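Local coordinates for citrate lyase subunit beta-like protein (PDB 6CHU) that is a magnesium-dependent, homotrimeric TIM-barrel lyase of the HpcH/HpaI aldolase family, tied to itaconate dissimilation and leucine catabolism, at residues A[72-77]-A[82-87]; A[43-48]-A[144-149]; A[173-178]-A[209-214]. One frame throughout, in Å; residues are numbered along the deposited sequence.

Interaction 1: A[72-77]-A[82-87]. With ACT (acetate ion), chain E; ACT (acetate ion), chain F.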
# COMPACT_ATOMS: atom_id res chain seq x y z
N ARG A 72 22.97 8.94 13.60
CA ARG A 72 22.75 8.40 12.26
C ARG A 72 24.09 8.04 11.64
O ARG A 72 24.95 8.92 11.43
CB ARG A 72 21.98 9.35 11.35
CG ARG A 72 21.73 8.68 9.97
CD ARG A 72 20.65 9.33 9.12
NE ARG A 72 21.07 10.61 8.55
CZ ARG A 72 20.39 11.23 7.58
NH1 ARG A 72 19.29 10.68 7.10
NH2 ARG A 72 20.81 12.40 7.09
N ILE A 73 24.29 6.75 11.39
CA ILE A 73 25.51 6.25 10.76
C ILE A 73 25.29 6.19 9.26
O ILE A 73 24.25 6.60 8.76
CB ILE A 73 25.91 4.88 11.34
CG1 ILE A 73 24.83 3.83 11.04
CG2 ILE A 73 26.16 4.99 12.85
CD1 ILE A 73 25.11 2.42 11.65
N ASN A 74 26.29 5.70 8.53
CA ASN A 74 26.19 5.58 7.09
C ASN A 74 25.64 4.21 6.71
O ASN A 74 25.43 3.34 7.56
CB ASN A 74 27.56 5.88 6.47
CG ASN A 74 27.88 7.37 6.47
OD1 ASN A 74 27.50 8.08 5.54
ND2 ASN A 74 28.52 7.85 7.53
N ALA A 75 25.36 4.04 5.42
CA ALA A 75 24.55 2.90 4.99
C ALA A 75 25.33 1.59 5.09
O ALA A 75 26.56 1.55 5.11
CB ALA A 75 24.05 3.11 3.56
N GLY A 76 24.57 0.49 5.15
CA GLY A 76 25.15 -0.84 5.22
C GLY A 76 26.14 -1.10 4.10
O GLY A 76 25.92 -0.70 2.95
N GLY A 77 27.26 -1.74 4.44
CA GLY A 77 28.25 -2.10 3.45
C GLY A 77 29.21 -1.01 3.04
O GLY A 77 30.12 -1.28 2.25
N ALA A 82 31.75 1.52 8.57
CA ALA A 82 32.78 0.86 9.37
C ALA A 82 33.53 1.88 10.22
O ALA A 82 33.78 1.65 11.41
CB ALA A 82 33.74 0.09 8.47
N ARG A 83 33.88 3.03 9.62
CA ARG A 83 34.53 4.09 10.38
C ARG A 83 33.61 4.64 11.47
O ARG A 83 34.07 4.92 12.58
CB ARG A 83 34.97 5.21 9.44
CG ARG A 83 35.90 4.77 8.30
CD ARG A 83 37.26 4.31 8.80
NE ARG A 83 37.28 2.92 9.26
CZ ARG A 83 37.29 1.86 8.46
NH1 ARG A 83 37.28 2.02 7.14
NH2 ARG A 83 37.31 0.64 8.98
N ASP A 84 32.32 4.78 11.16
CA ASP A 84 31.35 5.28 12.14
C ASP A 84 31.29 4.38 13.37
O ASP A 84 31.28 4.86 14.51
CB ASP A 84 29.94 5.35 11.53
CG ASP A 84 29.85 6.30 10.36
OD1 ASP A 84 30.71 7.20 10.24
OD2 ASP A 84 28.90 6.13 9.58
N LEU A 85 31.21 3.07 13.16
CA LEU A 85 31.09 2.16 14.29
C LEU A 85 32.35 2.17 15.14
O LEU A 85 32.29 2.06 16.38
CB LEU A 85 30.77 0.75 13.80
CG LEU A 85 29.43 0.59 13.08
CD1 LEU A 85 29.18 -0.88 12.76
CD2 LEU A 85 28.27 1.16 13.89
N GLU A 86 33.52 2.33 14.50
CA GLU A 86 34.74 2.48 15.28
C GLU A 86 34.69 3.73 16.15
O GLU A 86 35.06 3.69 17.33
CB GLU A 86 35.95 2.51 14.35
CG GLU A 86 36.21 1.18 13.69
CD GLU A 86 37.11 1.30 12.47
OE1 GLU A 86 37.57 2.42 12.16
OE2 GLU A 86 37.35 0.26 11.82
N ALA A 87 34.23 4.85 15.58
CA ALA A 87 34.15 6.08 16.37
C ALA A 87 33.15 5.94 17.51
O ALA A 87 33.39 6.44 18.61
CB ALA A 87 33.78 7.25 15.46
C ACT E . 18.88 14.84 5.61
O ACT E . 18.07 15.56 4.98
OXT ACT E . 19.37 13.74 5.26
CH3 ACT E . 19.35 15.40 7.00
C ACT F . 16.17 11.42 5.40
O ACT F . 15.05 11.29 4.82
OXT ACT F . 17.30 10.98 5.04
CH3 ACT F . 16.15 12.24 6.72

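Interaction 2: A[43-48]-A[144-149]. With MG (magnesium ion), chain B.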
# COMPACT_ATOMS: atom_id res chain seq x y z
N LEU A 43 26.08 11.48 10.99
CA LEU A 43 27.30 11.18 10.25
C LEU A 43 27.05 10.93 8.77
O LEU A 43 28.01 10.78 8.00
CB LEU A 43 28.00 9.95 10.86
CG LEU A 43 28.36 10.01 12.34
CD1 LEU A 43 28.83 8.61 12.80
CD2 LEU A 43 29.45 11.05 12.60
N GLU A 44 25.78 10.90 8.35
CA GLU A 44 25.47 10.61 6.95
C GLU A 44 25.21 11.89 6.16
O GLU A 44 26.08 12.77 6.10
CB GLU A 44 24.29 9.63 6.83
CG GLU A 44 24.24 8.90 5.47
CD GLU A 44 22.87 8.89 4.82
OE1 GLU A 44 22.02 9.74 5.17
OE2 GLU A 44 22.63 8.03 3.95
N ASP A 45 24.03 12.03 5.55
CA ASP A 45 23.87 13.03 4.50
C ASP A 45 24.01 14.47 5.00
O ASP A 45 24.30 15.36 4.19
CB ASP A 45 22.54 12.85 3.78
CG ASP A 45 22.60 11.75 2.75
OD1 ASP A 45 23.72 11.22 2.53
OD2 ASP A 45 21.54 11.39 2.18
N GLY A 46 23.85 14.71 6.30
CA GLY A 46 24.06 16.06 6.80
C GLY A 46 25.51 16.52 6.80
O GLY A 46 25.75 17.71 7.01
N VAL A 47 26.47 15.62 6.58
CA VAL A 47 27.90 15.94 6.66
C VAL A 47 28.55 15.59 5.33
O VAL A 47 28.41 14.46 4.84
CB VAL A 47 28.59 15.18 7.80
CG1 VAL A 47 30.10 15.45 7.80
CG2 VAL A 47 27.97 15.57 9.14
N ALA A 48 29.29 16.55 4.77
CA ALA A 48 29.99 16.33 3.51
C ALA A 48 31.03 15.22 3.68
O ALA A 48 31.63 15.06 4.74
CB ALA A 48 30.67 17.61 3.03
N ALA A 144 11.44 10.65 2.23
CA ALA A 144 10.80 10.80 0.92
C ALA A 144 11.80 11.16 -0.17
O ALA A 144 11.68 10.71 -1.31
CB ALA A 144 9.69 11.85 1.01
N GLU A 145 12.80 12.00 0.15
CA GLU A 145 13.66 12.50 -0.92
C GLU A 145 14.59 11.42 -1.45
O GLU A 145 14.76 11.30 -2.67
CB GLU A 145 14.44 13.72 -0.45
CG GLU A 145 13.55 14.94 -0.31
CD GLU A 145 12.70 14.90 0.95
OE1 GLU A 145 13.03 14.13 1.88
OE2 GLU A 145 11.69 15.64 1.00
N ASP A 146 15.23 10.65 -0.56
CA ASP A 146 16.05 9.53 -1.03
C ASP A 146 15.20 8.45 -1.69
O ASP A 146 15.66 7.79 -2.64
CB ASP A 146 16.87 8.92 0.12
CG ASP A 146 18.27 9.54 0.25
OD1 ASP A 146 18.93 9.74 -0.79
OD2 ASP A 146 18.70 9.81 1.40
N LEU A 147 13.96 8.26 -1.23
CA LEU A 147 13.07 7.31 -1.90
C LEU A 147 12.90 7.70 -3.36
O LEU A 147 13.15 6.89 -4.27
CB LEU A 147 11.72 7.26 -1.19
CG LEU A 147 10.65 6.42 -1.90
CD1 LEU A 147 11.03 4.96 -1.88
CD2 LEU A 147 9.27 6.65 -1.28
N ILE A 148 12.52 8.95 -3.62
CA ILE A 148 12.31 9.39 -4.99
C ILE A 148 13.62 9.38 -5.77
O ILE A 148 13.65 9.04 -6.96
CB ILE A 148 11.67 10.79 -5.01
CG1 ILE A 148 10.26 10.72 -4.42
CG2 ILE A 148 11.71 11.41 -6.43
CD1 ILE A 148 9.28 9.95 -5.24
N ALA A 149 14.72 9.78 -5.13
CA ALA A 149 15.99 9.82 -5.84
C ALA A 149 16.38 8.42 -6.32
O ALA A 149 16.74 8.23 -7.49
CB ALA A 149 17.09 10.38 -4.94
MG MG B . 17.95 10.29 3.25
O HOH W 1 19.55 9.28 4.13
O HOH W 2 21.60 10.54 -0.37
O HOH W 3 19.16 12.02 3.01
O HOH W 4 16.18 11.22 2.38

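Interaction 3: A[173-178]-A[209-214]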
# COMPACT_ATOMS: atom_id res chain seq x y z
N THR A 173 3.21 2.28 4.80
CA THR A 173 3.93 1.02 4.97
C THR A 173 4.78 1.03 6.24
O THR A 173 4.77 0.07 7.02
CB THR A 173 4.80 0.75 3.74
OG1 THR A 173 3.96 0.60 2.58
CG2 THR A 173 5.62 -0.52 3.93
N ILE A 174 5.51 2.12 6.46
CA ILE A 174 6.43 2.19 7.60
C ILE A 174 5.66 2.32 8.91
O ILE A 174 6.04 1.72 9.92
CB ILE A 174 7.43 3.35 7.39
CG1 ILE A 174 8.73 2.79 6.84
CG2 ILE A 174 7.66 4.18 8.67
CD1 ILE A 174 8.57 2.08 5.56
N LEU A 175 4.58 3.10 8.92
CA LEU A 175 3.76 3.22 10.12
C LEU A 175 3.20 1.86 10.53
O LEU A 175 3.25 1.47 11.70
CB LEU A 175 2.64 4.22 9.87
CG LEU A 175 1.60 4.33 10.99
CD1 LEU A 175 2.27 4.76 12.29
CD2 LEU A 175 0.47 5.29 10.59
N LEU A 176 2.68 1.12 9.56
CA LEU A 176 2.08 -0.18 9.86
C LEU A 176 3.14 -1.19 10.28
O LEU A 176 2.93 -1.96 11.24
CB LEU A 176 1.30 -0.67 8.64
CG LEU A 176 0.04 0.14 8.31
CD1 LEU A 176 -0.41 -0.18 6.88
CD2 LEU A 176 -1.07 -0.15 9.31
N ALA A 177 4.27 -1.23 9.58
CA ALA A 177 5.32 -2.19 9.94
C ALA A 177 5.86 -1.90 11.34
O ALA A 177 6.05 -2.82 12.14
CB ALA A 177 6.44 -2.16 8.91
N ALA A 178 6.11 -0.62 11.65
CA ALA A 178 6.58 -0.26 12.98
C ALA A 178 5.58 -0.69 14.04
O ALA A 178 5.94 -1.36 15.03
CB ALA A 178 6.82 1.26 13.06
N VAL A 209 -2.78 9.75 13.05
CA VAL A 209 -2.78 8.32 12.68
C VAL A 209 -1.84 7.50 13.54
O VAL A 209 -1.75 6.28 13.36
CB VAL A 209 -2.45 8.11 11.19
CG1 VAL A 209 -3.48 8.85 10.32
CG2 VAL A 209 -1.01 8.54 10.86
N GLY A 210 -1.12 8.12 14.47
CA GLY A 210 -0.33 7.39 15.43
C GLY A 210 1.17 7.35 15.21
O GLY A 210 1.84 6.50 15.81
N PHE A 211 1.72 8.20 14.35
CA PHE A 211 3.16 8.38 14.40
C PHE A 211 3.54 8.85 15.80
O PHE A 211 2.75 9.50 16.49
CB PHE A 211 3.64 9.39 13.34
CG PHE A 211 3.86 8.78 11.98
CD1 PHE A 211 5.06 8.16 11.67
CD2 PHE A 211 2.86 8.82 11.01
CE1 PHE A 211 5.28 7.59 10.42
CE2 PHE A 211 3.06 8.26 9.75
CZ PHE A 211 4.28 7.64 9.45
N ASP A 212 4.73 8.46 16.25
CA ASP A 212 5.21 8.84 17.57
C ASP A 212 6.07 10.09 17.54
O ASP A 212 6.20 10.76 18.58
CB ASP A 212 6.04 7.70 18.16
CG ASP A 212 5.23 6.44 18.30
OD1 ASP A 212 4.29 6.46 19.11
OD2 ASP A 212 5.50 5.47 17.57
N VAL A 213 6.65 10.38 16.39
CA VAL A 213 7.70 11.40 16.24
C VAL A 213 7.56 12.02 14.85
O VAL A 213 7.28 11.32 13.88
CB VAL A 213 9.11 10.77 16.39
CG1 VAL A 213 10.19 11.76 15.94
CG2 VAL A 213 9.35 10.28 17.83
N THR A 214 7.77 13.33 14.76
CA THR A 214 8.11 13.97 13.49
C THR A 214 9.55 14.46 13.58
O THR A 214 9.88 15.23 14.48
CB THR A 214 7.16 15.13 13.17
OG1 THR A 214 5.89 14.60 12.78
CG2 THR A 214 7.71 15.98 12.02

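Interaction 1: A[72-77]-A[82-87]
Asp84 points from the inner side of helix 79-89 straight at the loop of Ile73 and Asn74, and its side chain carries most of the contact. Asp84 CB packs against the branched Ile73, 4.0 Å from Ile73 CG2. With CG anti to the carbonyl carbon (chi1 -62°), the carboxylate swings over to Asn74, and there one oxygen does the work. Asp84 OD2 takes two hydrogen bonds from the same residue: the backbone N of Asn74 meets it at 2.8 Å, nearly along the C-O axis, while Asn74 ND2 comes in at 2.7 Å on the syn side, toward OD1. The side-chain bond is the straighter one (166°) and lies close to the amide plane, although the amide and carboxylate planes are turned 32° apart. OD1 turns to Arg56 of helix 52-61 in a salt bridge, so both oxygens of this buried acid are satisfied and its rotation is fixed. The second hydrogen of Asn74 ND2 goes to Leu43 O, which ties in the neighbouring loop. Beside the polar grip, Ile73 CD1 touches Leu85 CD2 at 4.1 Å. One residue back, Arg72 leaves the helix behind, its guanidinium edge meeting two acetates: Arg72 NH2 bonds the OXT of one at 2.7 Å and Arg72 NH1 the OXT of the other at 2.9 Å, while Asp42 holds NE. This is the loop following the third strand of a TIM barrel, with the substrate-binding Arg72 at the C-terminal end of that strand and the next helix pinning the turn behind it.

Interaction 2: A[43-48]-A[144-149]
Asp45 and Asp146 approach from opposite directions, and their OD2 atoms end 3.3 Å apart. Both are acceptors, so no direct bond joins them; the carboxylate planes are twisted 53° against each other. Water 2 bridges the two carboxylates directly, giving one hydrogen to Asp45 OD2 at 2.7 Å and another to Asp146 OD1 at 2.8 Å. The magnesium ion with its bound water 3 forms a second link: Asp146 OD2 binds the metal at 2.1 Å, whereas Asp45 stays in the second shell, and water 3 probably donates to Asp45 OD2 at 2.6 Å. CG of Asp45 lies anti to the carbonyl carbon (chi1 -80°), which brings OD2 up to both waters. Glu44 works the same way one residue earlier, Glu44 OE1 probably accepting from the metal-bound water 1 at 2.7 Å. On the helix side, Asp146 N donates to water 4 at 3.1 Å, and that water is a further ligand. Glu120 and OXT of the acetate bound by Arg72 NH1, 2.0 Å from the magnesium, complete six ligands. Lys100 NZ makes salt bridges to Asp45 OD2 and Glu44 OE2 and a hydrogen bond to Asp146 OD2; Pro263 of the second subunit packs against both aspartates. Four acids thus crowd into a small space, where the magnesium and the lysine probably offset their mutual repulsion. With one aspartate on the metal and two acids on its waters, the geometry implies a site that orients its waters from the second shell, while the acetate occupies a position that a substrate carboxylate could plausibly take.

Interaction 3: A[173-178]-A[209-214]
Gly210 leaves helix 196-209 with a positive phi in a Schellman motif, and the chain then runs past helix 165-180, bringing the CA atoms of Leu175 and Phe211 to 6.7 Å, before it enters strand 213-216, the last of the TIM barrel. Leu175 fills the angle of this turn almost by itself. Its CG stands anti to the backbone N (chi1 173°), which carries it toward the turn, and chi2 of 60° then sets CD1 over the Phe211 face and CD2 beside Val209. Leu175 CD1 sits squarely above the Phe211 ring, 4.2 Å from the centroid and only 5° off the normal, a CH-pi contact over the face. Leu175 CB meets the same ring nearer its rim, 3.8 Å from Phe211 CZ. Leu175 CD2 packs on Val209 CG2 at 3.6 Å, at the end of the helix. The outer helical layer is thereby stitched to the loop leading into the closing strand. Ala185 of strand 184-187 lies against both Leu175 and Phe211, and at the trimer interface Val166 of the third subunit touches Leu175 while Arg164 of that subunit touches Val209. Leu175 CD2 also buries Val209 O, 3.7 Å away, a carbonyl oxygen that has no hydrogen-bond partner in the model.

How the interactions relate
From the N terminus, the loop 43-48 after the second barrel strand comes first and waits about a hundred residues for its partner, helix 144-151. Interaction 1 closes a short loop inside that long one, joining the third strand's loop to the helix that follows. The two also touch: the backbone N of Leu43 lies 2.8 Å from Arg72 O, a probable hydrogen bond that links adjacent strand ends. Interaction 2 thus spans the barrel mouth, from the second strand's loop to the helix after the sixth. Interaction 3 opens and closes later, in series, tying helix 165-180 to the eighth strand's approach, across the chain's centre from interaction 1.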